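Local structure of arginyl-trna synthetase (Thermus thermophilus, 1IQ0) at residues F161-H165 against Y166-W170; E202-H205 against A206-R209; V388-G392 against R393-G397. The protein probably attaches L-arginine to tRNA(Arg) with ATP as the energy source, acting as a monomeric class I aminoacyl-tRNA synthetase. All coordinates share one frame; numbering follows the deposited sequence.

Contact 1: residues F161-H165 against Y166-W170; sequences FALRH and YGLTW
Leu168 N donates to Leu163 O (3.0 Å). Gly167 N donates to Arg164 O (2.8 Å). These are the two backbone bonds of a Schellman motif that ends helix 154-165. Gly167 makes the turn with positive phi (55°). One residue earlier, Tyr166 N still bonds in helical fashion to Ala162 O, 3.0 Å away.

The side chains around this helix end are mainly aromatic and apolar. His165 and Tyr166 form an edge-to-face pair, with ring centroids 4.8 Å apart and planes at 78°. The histidine brings its edge to one face of the tyrosine, and His165 ND1 lies 3.7 Å from Tyr166 CE2. His165 points its CG away from its own backbone N (chi1 -176°), which swings the ring forward over its neighbour. Leu168 CB lies beside the last turn, a loose 4.4 Å from Leu163 CD2. Leu163 also packs on Phe179 and Ala183 of helix 176-189. The Tyr166 hydroxyl is hydrogen-bonded to Asp190 OD2. At the edge of the tyrosine ring, in its plane, Ala162 CB sits 4.0 Å from Tyr166 CE1.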
# COMPACT_ATOMS: atom_id res chain seq x y z
N PHE A 161 -13.81 9.31 29.81
CA PHE A 161 -14.54 9.10 31.05
C PHE A 161 -13.58 8.53 32.10
O PHE A 161 -13.53 9.00 33.24
CB PHE A 161 -15.69 8.12 30.84
CG PHE A 161 -16.29 7.63 32.13
CD1 PHE A 161 -17.07 8.48 32.91
CD2 PHE A 161 -16.03 6.34 32.58
CE1 PHE A 161 -17.57 8.05 34.14
CE2 PHE A 161 -16.54 5.90 33.80
CZ PHE A 161 -17.31 6.76 34.58
N ALA A 162 -12.82 7.50 31.71
CA ALA A 162 -11.86 6.86 32.61
C ALA A 162 -10.84 7.84 33.20
O ALA A 162 -10.53 7.79 34.39
CB ALA A 162 -11.14 5.73 31.89
N LEU A 163 -10.31 8.73 32.36
CA LEU A 163 -9.33 9.71 32.81
C LEU A 163 -9.89 10.57 33.94
O LEU A 163 -9.19 10.89 34.90
CB LEU A 163 -8.90 10.60 31.65
CG LEU A 163 -7.99 9.91 30.63
CD1 LEU A 163 -7.84 10.76 29.37
CD2 LEU A 163 -6.63 9.65 31.27
N ARG A 164 -11.16 10.95 33.83
CA ARG A 164 -11.80 11.79 34.84
C ARG A 164 -12.23 10.96 36.05
O ARG A 164 -11.91 11.29 37.18
CB ARG A 164 -13.01 12.48 34.22
CG ARG A 164 -13.49 13.70 34.98
CD ARG A 164 -14.67 14.33 34.24
NE ARG A 164 -14.98 15.67 34.73
CZ ARG A 164 -14.18 16.72 34.61
NH1 ARG A 164 -12.99 16.59 34.02
NH2 ARG A 164 -14.55 17.91 35.08
N HIS A 165 -12.95 9.87 35.79
CA HIS A 165 -13.47 8.99 36.83
C HIS A 165 -12.41 8.51 37.81
O HIS A 165 -12.66 8.46 39.01
CB HIS A 165 -14.16 7.78 36.19
CG HIS A 165 -14.80 6.86 37.18
ND1 HIS A 165 -14.31 5.60 37.46
CD2 HIS A 165 -15.90 7.01 37.97
CE1 HIS A 165 -15.07 5.02 38.37
NE2 HIS A 165 -16.04 5.86 38.69
N TYR A 166 -11.24 8.16 37.29
CA TYR A 166 -10.16 7.69 38.15
C TYR A 166 -9.28 8.82 38.64
O TYR A 166 -8.32 8.60 39.38
CB TYR A 166 -9.32 6.64 37.41
CG TYR A 166 -10.10 5.40 37.08
CD1 TYR A 166 -10.42 5.09 35.75
CD2 TYR A 166 -10.58 4.56 38.09
CE1 TYR A 166 -11.21 3.97 35.45
CE2 TYR A 166 -11.37 3.45 37.80
CZ TYR A 166 -11.68 3.16 36.47
OH TYR A 166 -12.47 2.08 36.17
N GLY A 167 -9.62 10.04 38.24
CA GLY A 167 -8.86 11.20 38.66
C GLY A 167 -7.39 11.05 38.33
O GLY A 167 -6.52 11.20 39.19
N LEU A 168 -7.12 10.73 37.06
CA LEU A 168 -5.75 10.55 36.60
C LEU A 168 -5.21 11.84 36.00
O LEU A 168 -5.91 12.53 35.26
CB LEU A 168 -5.71 9.43 35.56
CG LEU A 168 -6.27 8.09 36.04
CD1 LEU A 168 -6.27 7.09 34.89
CD2 LEU A 168 -5.43 7.58 37.20
N THR A 169 -3.97 12.16 36.32
CA THR A 169 -3.35 13.38 35.81
C THR A 169 -2.08 13.01 35.06
O THR A 169 -1.28 12.19 35.52
CB THR A 169 -3.00 14.35 36.95
OG1 THR A 169 -4.16 14.57 37.76
CG2 THR A 169 -2.54 15.69 36.37
N TRP A 170 -1.89 13.62 33.89
CA TRP A 170 -0.72 13.36 33.06
C TRP A 170 0.56 13.84 33.74
O TRP A 170 0.64 14.99 34.17
CB TRP A 170 -0.90 14.03 31.70
CG TRP A 170 0.25 13.83 30.77
CD1 TRP A 170 0.86 12.65 30.46
CD2 TRP A 170 0.90 14.84 29.99
NE1 TRP A 170 1.84 12.86 29.53
CE2 TRP A 170 1.89 14.20 29.22
CE3 TRP A 170 0.74 16.23 29.87
CZ2 TRP A 170 2.72 14.89 28.33
CZ3 TRP A 170 1.56 16.92 28.98
CH2 TRP A 170 2.54 16.25 28.23

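Contact 2: residues E202-H205 against A206-R209; sequences EVLH and ALER
Leu204 and Glu208 meet one turn apart near the C-terminal end of helix 197-208, the exposed glutamate lying against the buried leucine. The tightly packed part of the contact is the backbone turn with the leucines it carries. Glu208 N donates to Leu204 O at 2.7 Å, and Leu207 N donates to Val203 O at the same length. These are the firm helical bonds here. The outer two are weak: Ala206 N to Glu202 O and Arg209 N to His205 O.

Leu204 lays its two methyls against the Glu208 side chain. Leu204 CD2 is 3.7 Å from Glu208 CG and 3.4 Å from Glu208 OE2. The glutamate turns CG away from its carbonyl carbon (chi1 -73°) and then runs extended, which carries CG, CD and OE2 obliquely across the leucine methyls. Leu204 CD2 also comes to 4.5 Å from Leu207 CD2, a loose apolar contact between two buried residues. Replacing Leu204 by alanine removes both methyls and would probably open a gap facing helix 154-165 and leave the Glu208 chain freer to turn.

The other side is looser and faces solvent. Arg209 CD lies over one face of the His205 ring in a CH-pi contact, 4.0 Å from the ring centroid. Arg209 NE approaches His205 CE1 at 3.5 Å, but the guanidinium does not stack on the ring: the two planes are 46° apart. The charged end is held instead by a salt bridge from Arg209 NH1 to Glu211 OE2.

The two leucines face helix 154-165: Leu204 rests on Arg154 and Ala157, and Leu207 on Ala156 and Leu160. Leu212 closes against Ala206 and Leu207, so this end of the helix packs on helix 154-165 and on the loop before helix 213-229.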
# COMPACT_ATOMS: atom_id res chain seq x y z
N GLU A 202 -23.14 9.74 29.48
CA GLU A 202 -23.15 11.18 29.68
C GLU A 202 -21.97 11.84 28.97
O GLU A 202 -22.11 12.92 28.40
CB GLU A 202 -23.11 11.54 31.17
CG GLU A 202 -24.45 11.40 31.87
CD GLU A 202 -24.39 11.81 33.33
OE1 GLU A 202 -23.91 12.92 33.63
OE2 GLU A 202 -24.84 11.01 34.19
N VAL A 203 -20.80 11.20 29.02
CA VAL A 203 -19.64 11.76 28.34
C VAL A 203 -19.82 11.57 26.84
O VAL A 203 -19.45 12.44 26.05
CB VAL A 203 -18.33 11.06 28.78
CG1 VAL A 203 -17.17 11.53 27.90
CG2 VAL A 203 -18.04 11.40 30.26
N LEU A 204 -20.42 10.45 26.44
CA LEU A 204 -20.64 10.16 25.03
C LEU A 204 -21.52 11.26 24.42
O LEU A 204 -21.29 11.70 23.30
CB LEU A 204 -21.34 8.81 24.86
CG LEU A 204 -20.96 7.92 23.66
CD1 LEU A 204 -22.15 7.00 23.34
CD2 LEU A 204 -20.58 8.75 22.45
N HIS A 205 -22.54 11.68 25.17
CA HIS A 205 -23.45 12.73 24.72
C HIS A 205 -22.67 14.04 24.50
O HIS A 205 -22.84 14.71 23.48
CB HIS A 205 -24.56 12.95 25.75
CG HIS A 205 -25.55 14.00 25.36
ND1 HIS A 205 -25.68 15.19 26.04
CD2 HIS A 205 -26.48 14.02 24.38
CE1 HIS A 205 -26.64 15.91 25.49
NE2 HIS A 205 -27.15 15.22 24.48
N ALA A 206 -21.82 14.40 25.45
CA ALA A 206 -21.03 15.62 25.32
C ALA A 206 -20.04 15.47 24.17
O ALA A 206 -19.77 16.41 23.43
CB ALA A 206 -20.29 15.92 26.63
N LEU A 207 -19.49 14.26 24.02
CA LEU A 207 -18.54 14.00 22.95
C LEU A 207 -19.25 14.19 21.62
O LEU A 207 -18.75 14.86 20.72
CB LEU A 207 -17.99 12.58 23.07
CG LEU A 207 -16.84 12.23 22.12
CD1 LEU A 207 -15.58 12.98 22.55
CD2 LEU A 207 -16.60 10.72 22.14
N GLU A 208 -20.44 13.59 21.50
CA GLU A 208 -21.23 13.68 20.27
C GLU A 208 -21.61 15.12 19.93
O GLU A 208 -21.81 15.45 18.76
CB GLU A 208 -22.48 12.79 20.38
CG GLU A 208 -22.16 11.28 20.27
CD GLU A 208 -23.36 10.37 20.40
OE1 GLU A 208 -24.50 10.85 20.56
OE2 GLU A 208 -23.18 9.13 20.34
N ARG A 209 -21.70 15.99 20.93
CA ARG A 209 -22.04 17.40 20.71
C ARG A 209 -20.82 18.19 20.25
O ARG A 209 -20.90 19.40 20.03
CB ARG A 209 -22.58 18.03 21.99
CG ARG A 209 -23.77 17.32 22.60
CD ARG A 209 -24.17 17.97 23.91
NE ARG A 209 -25.44 18.65 23.76
CZ ARG A 209 -25.60 19.96 23.71
NH1 ARG A 209 -24.57 20.79 23.83
NH2 ARG A 209 -26.81 20.45 23.50

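Contact 3: residues V388-G392 against R393-G397; sequences VLLEG and RQMSG
Leu390 and Arg393 are joined by two backbone hydrogen bonds with different roles. Arg393 N to Leu390 O, 3.0 Å long, closes a type I' beta turn; it comes from above the carbonyl plane and is bent, at 144°. Leu390 N to Arg393 O, at 2.9 Å, lies in the carbonyl plane on a lone pair and completes a single antiparallel hydrogen-bonded pair. Glu391 and Gly392 fill the two corners, both with positive phi. Arg393 O takes a further CA-H...O contact from Leu389 CA, at 3.3 Å.

The apolar contacts join the strand end to the chain after the turn. One methyl of Leu389, CD2, presses on the backbone of the returning chain, 3.5 Å from Gln394 CA, and also touches Gln394 CB. Leu390 CB meets Met395 SD at 3.8 Å. The bend at chi2 (64°) brings the sulfur back toward the strand.

Other polar contacts surround the turn. Gln394 OE1 curls back to Met395 N in a weak bond of 2.7 Å. Glu391 OE2 accepts a hydrogen bond from the backbone N of Tyr459, and the backbone N of Gly392 is bonded to Asp456 OD1. The turn is thus tied to strand 455-457 and the residues just after it.

Strand 380-390 belongs to the parallel part of the catalytic-domain sheet, and this hairpin-like turn leads out of it. The sequence RQMSG and its place after this strand are consistent with the KMSKS loop of class I synthetases, which takes part in ATP binding and amino acid activation. Ser396 and Gly397 are poorly ordered, as a mobile loop would be. Met395 also touches Val120, in the predicted 'HIGH' region, the other class I signature.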
# COMPACT_ATOMS: atom_id res chain seq x y z
N VAL A 388 -2.11 -9.89 12.29
CA VAL A 388 -0.68 -9.90 12.47
C VAL A 388 -0.37 -10.39 13.88
O VAL A 388 -0.87 -9.82 14.86
CB VAL A 388 -0.06 -8.50 12.30
CG1 VAL A 388 1.43 -8.55 12.64
CG2 VAL A 388 -0.25 -8.01 10.87
N LEU A 389 0.42 -11.44 13.98
CA LEU A 389 0.81 -12.00 15.27
C LEU A 389 2.18 -11.45 15.65
O LEU A 389 2.96 -11.07 14.78
CB LEU A 389 0.88 -13.53 15.19
CG LEU A 389 -0.36 -14.28 14.70
CD1 LEU A 389 -0.07 -15.77 14.61
CD2 LEU A 389 -1.51 -14.02 15.67
N LEU A 390 2.46 -11.40 16.94
CA LEU A 390 3.76 -10.94 17.43
C LEU A 390 4.40 -12.12 18.15
O LEU A 390 3.94 -12.53 19.22
CB LEU A 390 3.61 -9.75 18.39
CG LEU A 390 4.93 -9.22 18.96
CD1 LEU A 390 5.83 -8.75 17.82
CD2 LEU A 390 4.66 -8.07 19.92
N GLU A 391 5.45 -12.68 17.56
CA GLU A 391 6.13 -13.84 18.12
C GLU A 391 5.15 -14.99 18.29
O GLU A 391 5.13 -15.66 19.32
CB GLU A 391 6.75 -13.48 19.48
CG GLU A 391 7.98 -12.56 19.41
CD GLU A 391 9.18 -13.19 18.70
OE1 GLU A 391 9.31 -14.43 18.75
OE2 GLU A 391 9.99 -12.45 18.12
N GLY A 392 4.33 -15.21 17.26
CA GLY A 392 3.34 -16.29 17.28
C GLY A 392 2.19 -16.06 18.24
O GLY A 392 1.39 -16.97 18.49
N ARG A 393 2.08 -14.85 18.77
CA ARG A 393 1.03 -14.52 19.72
C ARG A 393 -0.02 -13.56 19.15
O ARG A 393 0.31 -12.57 18.50
CB ARG A 393 1.65 -13.89 20.97
CG ARG A 393 0.68 -13.61 22.10
CD ARG A 393 0.09 -14.90 22.64
NE ARG A 393 1.12 -15.87 23.01
CZ ARG A 393 2.09 -15.64 23.89
NH1 ARG A 393 2.16 -14.47 24.51
NH2 ARG A 393 2.99 -16.58 24.16
N GLN A 394 -1.29 -13.88 19.39
CA GLN A 394 -2.38 -13.04 18.93
C GLN A 394 -2.49 -11.86 19.89
O GLN A 394 -2.44 -12.05 21.10
CB GLN A 394 -3.69 -13.84 18.93
CG GLN A 394 -4.94 -13.02 18.66
CD GLN A 394 -4.88 -12.25 17.35
OE1 GLN A 394 -4.14 -11.28 17.22
NE2 GLN A 394 -5.65 -12.70 16.37
N MET A 395 -2.62 -10.65 19.35
CA MET A 395 -2.73 -9.46 20.19
C MET A 395 -4.19 -9.06 20.42
O MET A 395 -4.61 -7.96 20.05
CB MET A 395 -1.98 -8.29 19.56
CG MET A 395 -0.75 -7.84 20.35
SD MET A 395 0.54 -9.10 20.47
CE MET A 395 0.05 -9.99 21.95
N SER A 396 -4.94 -9.96 21.05
CA SER A 396 -6.35 -9.73 21.34
C SER A 396 -6.68 -10.30 22.72
O SER A 396 -7.78 -10.82 22.94
CB SER A 396 -7.22 -10.38 20.27
OG SER A 396 -8.60 -10.15 20.52
N GLY A 397 -5.73 -10.20 23.63
CA GLY A 397 -5.93 -10.71 24.98
C GLY A 397 -4.72 -10.48 25.87
O GLY A 397 -3.73 -9.89 25.45

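How the contacts relate
Contacts 1 and 2 both finish a helix, 154-165 and 197-208, and the two helices pack together. Their centres are 16 Å apart, and they touch where Phe161 CD1 meets Val203 CG2 at 4.1 Å. Contact 1 is a surface contact built on an aromatic pair. Contact 2 is partly buried, with leucines inside and charged groups outside. Contact 3 is also partly buried but lies nearer the middle of the chain, with its centre about 29 Å from that of contact 1 and 33 Å from that of contact 2. It ends a strand, not a helix, and combines a turn-closing bond and its antiparallel partner with leucine and methionine packing, no ring taking part within its two segments.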